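Long-range contacts in putative sugar binding protein (Bacteroides vulgatus ATCC 8482, PDB 3KEZ), which probably binds sugars at the outer membrane as a calcium-containing member of the SusD family of nutrient-binding proteins: residues A198-Y206 against A215-I223; A226-W234 against I335-N343. One frame throughout, in Å; residues are numbered along the deposited sequence.

Interactions 1 and 2 come in series along the chain and share helix 212-229. Interaction 1 pairs that helix with helix 195-209, its immediate predecessor; interaction 2 takes its C-terminal end and the loop after it, and sets them against strand 332-336 and helix 337-350, from about a hundred residues further on. Their centres lie about 11 Å apart on the same side of the chain's centre. Direct bonds join them: Arg-204 NE is 2.7 Å from Glu-339 OE2 in a salt bridge, and Ser-203 OG probably bonds Asn-343 ND2. A helical hairpin is thereby tied to the later SusD-family region, consistent with the TPR-like helical architecture of these proteins.

Interaction 1 of 2, residues A198-Y206 against A215-I223; sequences AMTLLSRVY and ALTMAENAI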
ATOM      1  N   ALA A 198       0.561  11.970  -1.737  1.00 11.13           N
ATOM      2  CA  ALA A 198      -0.754  12.084  -1.039  1.00 11.03           C
ATOM      3  C   ALA A 198      -1.940  12.120  -2.029  1.00 11.48           C
ATOM      4  O   ALA A 198      -2.950  11.492  -1.778  1.00 12.25           O
ATOM      5  CB  ALA A 198      -0.814  13.285  -0.085  1.00  7.52           C
HETATM    6  N   MSE A 199      -1.796  12.810  -3.155  1.00 10.45           N
HETATM    7  CA  MSE A 199      -2.862  12.837  -4.171  1.00 10.94           C
HETATM    8  C   MSE A 199      -3.099  11.433  -4.765  1.00 10.01           C
HETATM    9  O   MSE A 199      -4.229  11.036  -5.033  1.00 10.39           O
HETATM   10  CB  MSE A 199      -2.551  13.814  -5.285  1.00 11.66           C
HETATM   11  CG  MSE A 199      -2.666  15.218  -4.951  1.00 16.51           C
HETATM   12 SE   MSE A 199      -2.555  16.294  -6.575  0.75 12.24          SE
HETATM   13  CE  MSE A 199      -2.846  18.059  -5.766  1.00 14.50           C
ATOM     14  N   THR A 200      -2.024  10.693  -4.996  1.00 11.19           N
ATOM     15  CA  THR A 200      -2.143   9.336  -5.535  1.00 10.37           C
ATOM     16  C   THR A 200      -2.871   8.441  -4.544  1.00  7.89           C
ATOM     17  O   THR A 200      -3.814   7.757  -4.924  1.00 12.08           O
ATOM     18  CB  THR A 200      -0.778   8.748  -5.899  1.00 11.16           C
ATOM     19  OG1 THR A 200      -0.170   9.574  -6.883  1.00  9.46           O
ATOM     20  CG2 THR A 200      -0.891   7.352  -6.435  1.00  7.99           C
ATOM     21  N   LEU A 201      -2.500   8.503  -3.266  1.00  7.58           N
ATOM     22  CA  LEU A 201      -3.180   7.678  -2.220  1.00 10.44           C
ATOM     23  C   LEU A 201      -4.642   8.107  -2.157  1.00 10.93           C
ATOM     24  O   LEU A 201      -5.527   7.269  -2.173  1.00  9.33           O
ATOM     25  CB  LEU A 201      -2.540   7.818  -0.851  1.00  7.15           C
ATOM     26  CG  LEU A 201      -3.104   7.021   0.326  1.00 12.12           C
ATOM     27  CD1 LEU A 201      -3.288   5.546  -0.070  1.00  8.88           C
ATOM     28  CD2 LEU A 201      -2.209   7.154   1.573  1.00  8.70           C
ATOM     29  N   LEU A 202      -4.885   9.419  -2.181  1.00  8.47           N
ATOM     30  CA  LEU A 202      -6.253   9.914  -2.056  1.00 10.01           C
ATOM     31  C   LEU A 202      -7.106   9.392  -3.242  1.00  9.67           C
ATOM     32  O   LEU A 202      -8.245   8.994  -3.030  1.00  8.62           O
ATOM     33  CB  LEU A 202      -6.307  11.440  -1.952  1.00 12.30           C
ATOM     34  CG  LEU A 202      -7.721  12.044  -1.907  1.00  9.78           C
ATOM     35  CD1 LEU A 202      -8.628  11.312  -0.882  1.00  8.76           C
ATOM     36  CD2 LEU A 202      -7.652  13.529  -1.620  1.00 10.63           C
ATOM     37  N   SER A 203      -6.521   9.354  -4.443  1.00  9.18           N
ATOM     38  CA  SER A 203      -7.199   8.765  -5.595  1.00  9.72           C
ATOM     39  C   SER A 203      -7.563   7.311  -5.388  1.00  9.89           C
ATOM     40  O   SER A 203      -8.632   6.877  -5.772  1.00  9.12           O
ATOM     41  CB  SER A 203      -6.404   8.968  -6.929  1.00 11.85           C
ATOM     42  OG  SER A 203      -5.330   8.046  -7.089  1.00 10.82           O
ATOM     43  N   ARG A 204      -6.673   6.558  -4.762  1.00 10.48           N
ATOM     44  CA  ARG A 204      -6.976   5.173  -4.408  1.00 10.35           C
ATOM     45  C   ARG A 204      -8.138   5.122  -3.434  1.00 10.19           C
ATOM     46  O   ARG A 204      -9.075   4.309  -3.593  1.00  7.42           O
ATOM     47  CB  ARG A 204      -5.718   4.485  -3.803  1.00 10.21           C
ATOM     48  CG  ARG A 204      -5.922   2.964  -3.617  1.00 10.44           C
ATOM     49  CD  ARG A 204      -4.958   2.394  -2.618  1.00 12.83           C
ATOM     50  NE  ARG A 204      -3.580   2.663  -2.951  1.00 11.39           N
ATOM     51  CZ  ARG A 204      -2.569   2.490  -2.103  1.00 13.63           C
ATOM     52  NH1 ARG A 204      -2.786   2.078  -0.874  1.00 10.66           N
ATOM     53  NH2 ARG A 204      -1.336   2.747  -2.465  1.00 15.49           N
ATOM     54  N   VAL A 205      -8.095   5.976  -2.414  1.00  8.45           N
ATOM     55  CA  VAL A 205      -9.123   5.953  -1.387  1.00  8.65           C
ATOM     56  C   VAL A 205     -10.486   6.271  -2.034  1.00  8.84           C
ATOM     57  O   VAL A 205     -11.444   5.563  -1.789  1.00 11.58           O
ATOM     58  CB  VAL A 205      -8.831   6.909  -0.239  1.00 12.81           C
ATOM     59  CG1 VAL A 205     -10.041   6.952   0.749  1.00  7.91           C
ATOM     60  CG2 VAL A 205      -7.543   6.505   0.512  1.00  6.83           C
ATOM     61  N   TYR A 206     -10.535   7.251  -2.929  1.00 10.53           N
ATOM     62  CA  TYR A 206     -11.766   7.518  -3.674  1.00  7.50           C
ATOM     63  C   TYR A 206     -12.262   6.328  -4.497  1.00  9.75           C
ATOM     64  O   TYR A 206     -13.487   6.124  -4.626  1.00 12.81           O
ATOM     65  CB  TYR A 206     -11.602   8.761  -4.550  1.00  7.00           C
ATOM     66  CG  TYR A 206     -11.616  10.122  -3.816  1.00  8.23           C
ATOM     67  CD1 TYR A 206     -12.651  10.462  -2.946  1.00 11.70           C
ATOM     68  CD2 TYR A 206     -10.699  11.117  -4.142  1.00 14.66           C
ATOM     69  CE1 TYR A 206     -12.715  11.691  -2.348  1.00  9.75           C
ATOM     70  CE2 TYR A 206     -10.772  12.404  -3.551  1.00  9.56           C
ATOM     71  CZ  TYR A 206     -11.787  12.662  -2.672  1.00  8.88           C
ATOM     72  OH  TYR A 206     -11.896  13.861  -2.094  1.00 14.61           O
ATOM     73  N   ALA A 215     -11.809  10.368  -7.674  1.00 10.96           N
ATOM     74  CA  ALA A 215     -10.647   9.523  -7.937  1.00 10.78           C
ATOM     75  C   ALA A 215      -9.909  10.027  -9.206  1.00 11.73           C
ATOM     76  O   ALA A 215      -8.690  10.176  -9.208  1.00  9.23           O
ATOM     77  CB  ALA A 215     -11.030   8.104  -8.120  1.00 10.37           C
ATOM     78  N   LEU A 216     -10.668  10.289 -10.271  1.00 10.55           N
ATOM     79  CA  LEU A 216     -10.079  10.651 -11.553  1.00  9.55           C
ATOM     80  C   LEU A 216      -9.369  11.971 -11.491  1.00 11.88           C
ATOM     81  O   LEU A 216      -8.223  12.102 -11.965  1.00 12.08           O
ATOM     82  CB  LEU A 216     -11.136  10.732 -12.630  1.00 11.33           C
ATOM     83  CG  LEU A 216     -10.611  11.067 -14.034  1.00  7.01           C
ATOM     84  CD1 LEU A 216      -9.626  10.010 -14.550  1.00  8.60           C
ATOM     85  CD2 LEU A 216     -11.807  11.177 -15.009  1.00  7.91           C
ATOM     86  N   THR A 217     -10.022  12.960 -10.881  1.00 13.00           N
ATOM     87  CA  THR A 217      -9.414  14.280 -10.745  1.00 12.66           C
ATOM     88  C   THR A 217      -8.116  14.207  -9.986  1.00 11.76           C
ATOM     89  O   THR A 217      -7.105  14.828 -10.394  1.00  9.45           O
ATOM     90  CB  THR A 217     -10.353  15.284 -10.072  1.00 15.15           C
ATOM     91  OG1 THR A 217     -11.505  15.385 -10.896  1.00 15.05           O
ATOM     92  CG2 THR A 217      -9.675  16.711  -9.898  1.00 16.72           C
HETATM   93  N   MSE A 218      -8.121  13.477  -8.884  1.00 11.42           N
HETATM   94  CA  MSE A 218      -6.902  13.433  -8.052  1.00 12.57           C
HETATM   95  C   MSE A 218      -5.759  12.662  -8.768  1.00 11.52           C
HETATM   96  O   MSE A 218      -4.594  13.081  -8.675  1.00  9.90           O
HETATM   97  CB  MSE A 218      -7.146  12.825  -6.667  1.00  8.19           C
HETATM   98  CG  MSE A 218      -7.837  13.707  -5.681  1.00 13.89           C
HETATM   99 SE   MSE A 218      -6.711  15.221  -5.177  0.75 12.20          SE
HETATM  100  CE  MSE A 218      -8.129  16.286  -4.425  1.00 17.05           C
ATOM    101  N   ALA A 219      -6.079  11.551  -9.445  1.00 10.73           N
ATOM    102  CA  ALA A 219      -5.043  10.783 -10.175  1.00 10.42           C
ATOM    103  C   ALA A 219      -4.440  11.598 -11.309  1.00  9.27           C
ATOM    104  O   ALA A 219      -3.193  11.662 -11.470  1.00 10.86           O
ATOM    105  CB  ALA A 219      -5.598   9.452 -10.675  1.00  7.81           C
ATOM    106  N   GLU A 220      -5.298  12.291 -12.059  1.00 11.55           N
ATOM    107  CA  GLU A 220      -4.840  13.101 -13.164  1.00 10.99           C
ATOM    108  C   GLU A 220      -3.959  14.257 -12.686  1.00 14.97           C
ATOM    109  O   GLU A 220      -2.969  14.567 -13.320  1.00 13.86           O
ATOM    110  CB  GLU A 220      -6.008  13.655 -14.011  1.00 13.97           C
ATOM    111  CG  GLU A 220      -6.692  12.590 -14.824  1.00 10.54           C
ATOM    112  CD  GLU A 220      -7.544  13.161 -15.987  1.00 15.15           C
ATOM    113  OE1 GLU A 220      -8.714  13.518 -15.751  1.00  9.45           O
ATOM    114  OE2 GLU A 220      -7.068  13.177 -17.145  1.00 12.71           O
ATOM    115  N   ASN A 221      -4.335  14.899 -11.591  1.00 12.64           N
ATOM    116  CA  ASN A 221      -3.542  16.007 -11.054  1.00 12.99           C
ATOM    117  C   ASN A 221      -2.245  15.513 -10.417  1.00 11.29           C
ATOM    118  O   ASN A 221      -1.216  16.178 -10.522  1.00  9.59           O
ATOM    119  CB  ASN A 221      -4.378  16.841 -10.069  1.00  9.85           C
ATOM    120  CG  ASN A 221      -5.467  17.650 -10.781  1.00 14.68           C
ATOM    121  OD1 ASN A 221      -5.289  18.096 -11.915  1.00 24.51           O
ATOM    122  ND2 ASN A 221      -6.556  17.878 -10.103  1.00 23.04           N
ATOM    123  N   ALA A 222      -2.287  14.327  -9.808  1.00  9.44           N
ATOM    124  CA  ALA A 222      -1.076  13.713  -9.237  1.00  9.33           C
ATOM    125  C   ALA A 222      -0.039  13.518 -10.342  1.00  9.38           C
ATOM    126  O   ALA A 222       1.165  13.802 -10.154  1.00 11.22           O
ATOM    127  CB  ALA A 222      -1.382  12.388  -8.597  1.00  5.07           C
ATOM    128  N   ILE A 223      -0.499  13.036 -11.487  1.00 10.67           N
ATOM    129  CA  ILE A 223       0.383  12.791 -12.642  1.00 11.51           C
ATOM    130  C   ILE A 223       0.963  14.084 -13.192  1.00 10.23           C
ATOM    131  O   ILE A 223       2.173  14.177 -13.393  1.00 13.50           O
ATOM    132  CB  ILE A 223      -0.337  11.997 -13.795  1.00 10.25           C
ATOM    133  CG1 ILE A 223      -0.694  10.568 -13.358  1.00 12.82           C
ATOM    134  CG2 ILE A 223       0.538  11.968 -15.094  1.00 10.81           C
ATOM    135  CD1 ILE A 223      -1.828   9.942 -14.194  1.00 10.22           C
TER
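Selenomethionine Met-218 is the knob of this helix pair, its side chain seated among Met-199, Leu-202, Ser-203 and Tyr-206. The apolar contacts centre on it. With CG anti to the carbonyl carbon (chi1 -76°), that atom lies at the edge of the Tyr-206 ring, near the ring plane and 3.9 Å from CE2; the bend at chi2 (-67°) then carries SE and CE along Leu-202 CD2, with CE at 4.0 Å from it. Met-199, also selenomethionine, crosses it at about a right angle and runs extended to bring SE over the backbone of Asn-221 and Ala-222. Small residues set the spacing: Ala-222 CB packs 3.8 Å from Met-199 CB, and Ala-215 CB 3.7 Å from Tyr-206 CB. Ser-203 CB approaches Ala-215 O at 3.4 Å, consistent with the closeness of the axes of segments 198-206 and 215-223, which run at 159° and approach to 7.9 Å.

Among the polar groups, Ser-203 OG bonds Thr-200 O (2.7 Å), which also accepts from Arg-204 N, and has a probable second partner in Asn-343 ND2 of helix 337-350. Thr-200 OG1 turns back to Trp-196 O. Helices 195-209 and 212-229 thus form a nearly antiparallel hairpin. Helices 166-183 and 109-134 pack against the first of them, and helix 337-350 touches both.

Interaction 2 of 2, residues A226-W234 against I335-N343; sequences AEKEGYALW and IRLSEAYLN
Glu-227 reaches Tyr-341 because its CG stands anti to the carbonyl carbon and the chain then runs fully extended (chi2 -180°), whereas Leu-337 projects toward the same helix end with CG anti to its own backbone N (chi1 -169°). The two polar side chains come from opposite directions: Tyr-341 OH donates to Glu-227 OE2 at 2.5 Å on the syn side, OE2 lying at the ring edge near its plane, with carboxylate and ring planes 36° apart. Leu-233 CD1 sits over the centre of the tyrosine ring in a CH-pi contact, 4.0 Å from the centroid. Its other methyl, CD2, lies 3.4 Å from Ser-338 OG, a hydroxyl bonded to Glu-254. Leu-337 wedges between helix end and loop, CD1 4.0 Å from Ala-226 CB and CD2 3.8 Å from Leu-233 N. A phenylalanine in place of Tyr-341 would probably leave Glu-227 OE2 without its phenol donor and the carboxylate freer to turn. Trp-234 CZ3 meets Arg-336 CD at 4.1 Å, while the guanidinium forms salt bridges with Glu-254, Glu-391 and Glu-395. The short bond and the CH-pi contact thus hold the Tyr-341 ring by its hydroxyl and one face, and Arg-336 probably offsets part of the negative charge of the three glutamates, which in turn fix its guanidinium.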
ATOM      1  N   ALA A 226       3.444  15.649 -10.561  1.00  9.76           N
ATOM      2  CA  ALA A 226       4.673  14.851 -10.388  1.00  9.61           C
ATOM      3  C   ALA A 226       5.532  14.965 -11.637  1.00 12.73           C
ATOM      4  O   ALA A 226       6.758  15.166 -11.549  1.00 13.45           O
ATOM      5  CB  ALA A 226       4.380  13.386 -10.104  1.00  6.49           C
ATOM      6  N   GLU A 227       4.919  14.854 -12.809  1.00 10.86           N
ATOM      7  CA  GLU A 227       5.722  14.946 -14.041  1.00 11.95           C
ATOM      8  C   GLU A 227       6.303  16.369 -14.249  1.00 11.25           C
ATOM      9  O   GLU A 227       7.444  16.495 -14.684  1.00 11.53           O
ATOM     10  CB  GLU A 227       4.969  14.377 -15.254  1.00 12.70           C
ATOM     11  CG  GLU A 227       4.690  12.836 -15.066  1.00  9.74           C
ATOM     12  CD  GLU A 227       3.967  12.193 -16.209  1.00 12.65           C
ATOM     13  OE1 GLU A 227       3.534  12.934 -17.130  1.00 14.37           O
ATOM     14  OE2 GLU A 227       3.863  10.940 -16.209  1.00 15.05           O
ATOM     15  N   LYS A 228       5.569  17.432 -13.904  1.00 11.08           N
ATOM     16  CA  LYS A 228       6.192  18.783 -13.924  1.00 14.29           C
ATOM     17  C   LYS A 228       7.398  18.847 -12.986  1.00 12.61           C
ATOM     18  O   LYS A 228       8.347  19.564 -13.222  1.00 10.07           O
ATOM     19  CB  LYS A 228       5.232  19.874 -13.460  1.00 17.45           C
ATOM     20  CG  LYS A 228       4.155  20.284 -14.438  1.00 27.89           C
ATOM     21  CD  LYS A 228       3.447  21.599 -14.030  1.00 34.55           C
ATOM     22  CE  LYS A 228       2.172  21.805 -14.873  1.00 41.19           C
ATOM     23  NZ  LYS A 228       2.047  23.197 -15.430  1.00 41.56           N
ATOM     24  N   GLU A 229       7.324  18.119 -11.890  1.00 13.37           N
ATOM     25  CA  GLU A 229       8.408  18.063 -10.921  1.00 12.86           C
ATOM     26  C   GLU A 229       9.594  17.187 -11.391  1.00 14.55           C
ATOM     27  O   GLU A 229      10.675  17.251 -10.799  1.00 18.10           O
ATOM     28  CB  GLU A 229       7.838  17.617  -9.573  1.00 13.79           C
ATOM     29  CG  GLU A 229       8.628  18.038  -8.390  1.00 17.60           C
ATOM     30  CD  GLU A 229       8.754  19.540  -8.281  1.00 25.38           C
ATOM     31  OE1 GLU A 229       7.849  20.240  -8.784  1.00 20.51           O
ATOM     32  OE2 GLU A 229       9.763  20.008  -7.701  1.00 19.01           O
ATOM     33  N   GLY A 230       9.417  16.414 -12.469  1.00 12.48           N
ATOM     34  CA  GLY A 230      10.490  15.612 -13.070  1.00 12.71           C
ATOM     35  C   GLY A 230      10.416  14.120 -12.804  1.00 14.21           C
ATOM     36  O   GLY A 230      11.286  13.339 -13.224  1.00 14.13           O
ATOM     37  N   TYR A 231       9.381  13.695 -12.092  1.00 13.12           N
ATOM     38  CA  TYR A 231       9.125  12.277 -11.969  1.00 11.34           C
ATOM     39  C   TYR A 231       8.649  11.769 -13.331  1.00 11.88           C
ATOM     40  O   TYR A 231       8.063  12.486 -14.116  1.00 12.77           O
ATOM     41  CB  TYR A 231       8.059  12.007 -10.914  1.00 12.19           C
ATOM     42  CG  TYR A 231       8.362  12.400  -9.478  1.00 10.44           C
ATOM     43  CD1 TYR A 231       8.022  13.667  -8.999  1.00 14.33           C
ATOM     44  CD2 TYR A 231       8.901  11.485  -8.570  1.00 12.19           C
ATOM     45  CE1 TYR A 231       8.232  14.029  -7.657  1.00 10.50           C
ATOM     46  CE2 TYR A 231       9.122  11.840  -7.218  1.00  7.92           C
ATOM     47  CZ  TYR A 231       8.775  13.101  -6.772  1.00  7.93           C
ATOM     48  OH  TYR A 231       8.972  13.466  -5.472  1.00  8.30           O
ATOM     49  N   ALA A 232       8.947  10.524 -13.640  1.00 11.71           N
ATOM     50  CA  ALA A 232       8.525   9.965 -14.896  1.00 10.89           C
ATOM     51  C   ALA A 232       8.453   8.472 -14.680  1.00 11.43           C
ATOM     52  O   ALA A 232       9.221   7.909 -13.891  1.00 11.34           O
ATOM     53  CB  ALA A 232       9.506  10.359 -16.042  1.00 10.27           C
ATOM     54  N   LEU A 233       7.498   7.834 -15.339  1.00 11.66           N
ATOM     55  CA  LEU A 233       7.424   6.389 -15.372  1.00  9.78           C
ATOM     56  C   LEU A 233       8.777   5.840 -15.824  1.00 12.63           C
ATOM     57  O   LEU A 233       9.402   6.348 -16.778  1.00 10.24           O
ATOM     58  CB  LEU A 233       6.326   5.917 -16.340  1.00 11.11           C
ATOM     59  CG  LEU A 233       4.837   6.159 -16.012  1.00 13.73           C
ATOM     60  CD1 LEU A 233       3.946   5.614 -17.188  1.00 12.43           C
ATOM     61  CD2 LEU A 233       4.470   5.548 -14.707  1.00  7.62           C
ATOM     62  N   TRP A 234       9.239   4.820 -15.118  1.00 13.16           N
ATOM     63  CA  TRP A 234      10.456   4.099 -15.525  1.00 13.78           C
ATOM     64  C   TRP A 234      10.292   3.573 -16.943  1.00 12.46           C
ATOM     65  O   TRP A 234       9.285   2.936 -17.254  1.00 12.26           O
ATOM     66  CB  TRP A 234      10.725   2.921 -14.570  1.00 10.89           C
ATOM     67  CG  TRP A 234      11.227   3.326 -13.212  1.00 10.15           C
ATOM     68  CD1 TRP A 234      12.095   4.353 -12.915  1.00 10.69           C
ATOM     69  CD2 TRP A 234      10.922   2.700 -11.983  1.00  6.51           C
ATOM     70  NE1 TRP A 234      12.316   4.406 -11.551  1.00 11.02           N
ATOM     71  CE2 TRP A 234      11.596   3.407 -10.961  1.00  6.24           C
ATOM     72  CE3 TRP A 234      10.102   1.624 -11.620  1.00  8.10           C
ATOM     73  CZ2 TRP A 234      11.494   3.053  -9.639  1.00 12.27           C
ATOM     74  CZ3 TRP A 234      10.020   1.289 -10.313  1.00 16.81           C
ATOM     75  CH2 TRP A 234      10.710   1.990  -9.337  1.00 15.62           C
ATOM     76  N   ILE A 335       4.446   4.059  -2.730  1.00  8.98           N
ATOM     77  CA  ILE A 335       3.573   4.765  -3.696  1.00 10.80           C
ATOM     78  C   ILE A 335       4.375   5.169  -4.966  1.00 11.55           C
ATOM     79  O   ILE A 335       5.409   5.854  -4.897  1.00 11.98           O
ATOM     80  CB  ILE A 335       2.930   6.064  -3.093  1.00 13.87           C
ATOM     81  CG1 ILE A 335       2.150   5.744  -1.805  1.00 13.24           C
ATOM     82  CG2 ILE A 335       2.020   6.789  -4.158  1.00  9.83           C
ATOM     83  CD1 ILE A 335       1.645   6.980  -1.056  1.00  8.75           C
ATOM     84  N   ARG A 336       3.871   4.728  -6.120  1.00 10.89           N
ATOM     85  CA  ARG A 336       4.500   4.916  -7.409  1.00 12.15           C
ATOM     86  C   ARG A 336       3.606   5.653  -8.409  1.00 11.14           C
ATOM     87  O   ARG A 336       2.383   5.432  -8.420  1.00  9.24           O
ATOM     88  CB  ARG A 336       4.838   3.548  -8.017  1.00  8.22           C
ATOM     89  CG  ARG A 336       5.897   2.776  -7.256  1.00 14.49           C
ATOM     90  CD  ARG A 336       6.621   1.787  -8.160  1.00 14.19           C
ATOM     91  NE  ARG A 336       5.812   0.625  -8.501  1.00  9.61           N
ATOM     92  CZ  ARG A 336       5.490   0.186  -9.727  1.00 10.53           C
ATOM     93  NH1 ARG A 336       5.846   0.834 -10.819  1.00  9.59           N
ATOM     94  NH2 ARG A 336       4.773  -0.930  -9.854  1.00  8.75           N
ATOM     95  N   LEU A 337       4.228   6.470  -9.276  1.00 11.62           N
ATOM     96  CA  LEU A 337       3.509   7.132 -10.368  1.00  9.19           C
ATOM     97  C   LEU A 337       2.695   6.170 -11.234  1.00 10.68           C
ATOM     98  O   LEU A 337       1.614   6.537 -11.687  1.00  9.22           O
ATOM     99  CB  LEU A 337       4.437   7.910 -11.259  1.00  9.45           C
ATOM    100  CG  LEU A 337       3.807   8.855 -12.265  1.00  7.99           C
ATOM    101  CD1 LEU A 337       2.943   9.994 -11.612  1.00 11.79           C
ATOM    102  CD2 LEU A 337       4.946   9.473 -13.106  1.00 12.81           C
ATOM    103  N   SER A 338       3.186   4.937 -11.426  1.00  9.90           N
ATOM    104  CA  SER A 338       2.454   3.913 -12.173  1.00  8.47           C
ATOM    105  C   SER A 338       1.052   3.696 -11.595  1.00  8.72           C
ATOM    106  O   SER A 338       0.119   3.483 -12.350  1.00  8.87           O
ATOM    107  CB  SER A 338       3.221   2.567 -12.207  1.00  9.17           C
ATOM    108  OG  SER A 338       4.382   2.585 -13.011  1.00  9.34           O
ATOM    109  N   GLU A 339       0.910   3.747 -10.259  1.00 10.94           N
ATOM    110  CA  GLU A 339      -0.405   3.605  -9.636  1.00 12.11           C
ATOM    111  C   GLU A 339      -1.313   4.807  -9.967  1.00 11.49           C
ATOM    112  O   GLU A 339      -2.518   4.600 -10.210  1.00 11.75           O
ATOM    113  CB  GLU A 339      -0.375   3.359  -8.112  1.00 12.69           C
ATOM    114  CG  GLU A 339      -1.795   3.037  -7.546  1.00 10.51           C
ATOM    115  CD  GLU A 339      -1.943   3.207  -6.061  1.00  9.87           C
ATOM    116  OE1 GLU A 339      -0.916   3.373  -5.378  1.00 10.02           O
ATOM    117  OE2 GLU A 339      -3.102   3.124  -5.547  1.00 15.71           O
ATOM    118  N   ALA A 340      -0.789   6.034  -9.985  1.00 12.27           N
ATOM    119  CA  ALA A 340      -1.642   7.153 -10.405  1.00 11.08           C
ATOM    120  C   ALA A 340      -2.187   6.888 -11.793  1.00 12.07           C
ATOM    121  O   ALA A 340      -3.376   7.111 -12.007  1.00 15.16           O
ATOM    122  CB  ALA A 340      -0.970   8.524 -10.323  1.00  6.27           C
ATOM    123  N   TYR A 341      -1.367   6.379 -12.717  1.00  9.14           N
ATOM    124  CA  TYR A 341      -1.862   6.063 -14.070  1.00  8.89           C
ATOM    125  C   TYR A 341      -3.000   5.027 -14.030  1.00 10.48           C
ATOM    126  O   TYR A 341      -4.008   5.199 -14.691  1.00  9.07           O
ATOM    127  CB  TYR A 341      -0.748   5.570 -14.988  1.00  7.98           C
ATOM    128  CG  TYR A 341      -0.004   6.680 -15.669  1.00  8.39           C
ATOM    129  CD1 TYR A 341       0.980   7.401 -14.987  1.00 12.28           C
ATOM    130  CD2 TYR A 341      -0.241   6.983 -16.996  1.00 11.89           C
ATOM    131  CE1 TYR A 341       1.643   8.461 -15.606  1.00 12.33           C
ATOM    132  CE2 TYR A 341       0.430   8.000 -17.633  1.00 14.65           C
ATOM    133  CZ  TYR A 341       1.365   8.748 -16.929  1.00 11.55           C
ATOM    134  OH  TYR A 341       2.049   9.760 -17.555  1.00  8.89           O
ATOM    135  N   LEU A 342      -2.801   3.942 -13.282  1.00 10.04           N
ATOM    136  CA  LEU A 342      -3.807   2.881 -13.156  1.00 11.57           C
ATOM    137  C   LEU A 342      -5.074   3.339 -12.443  1.00  9.36           C
ATOM    138  O   LEU A 342      -6.192   2.904 -12.796  1.00  8.64           O
ATOM    139  CB  LEU A 342      -3.220   1.652 -12.461  1.00  9.73           C
ATOM    140  CG  LEU A 342      -2.084   0.940 -13.218  1.00 13.23           C
ATOM    141  CD1 LEU A 342      -1.146   0.228 -12.235  1.00 12.93           C
ATOM    142  CD2 LEU A 342      -2.711  -0.012 -14.310  1.00  9.73           C
ATOM    143  N   ASN A 343      -4.923   4.194 -11.436  1.00  9.35           N
ATOM    144  CA  ASN A 343      -6.089   4.811 -10.799  1.00  9.01           C
ATOM    145  C   ASN A 343      -6.881   5.687 -11.765  1.00 10.62           C
ATOM    146  O   ASN A 343      -8.094   5.570 -11.816  1.00  8.38           O
ATOM    147  CB  ASN A 343      -5.647   5.593  -9.550  1.00  9.21           C
ATOM    148  CG  ASN A 343      -5.122   4.681  -8.447  1.00 11.76           C
ATOM    149  OD1 ASN A 343      -5.168   3.429  -8.563  1.00 10.86           O
ATOM    150  ND2 ASN A 343      -4.625   5.296  -7.355  1.00 10.11           N
TER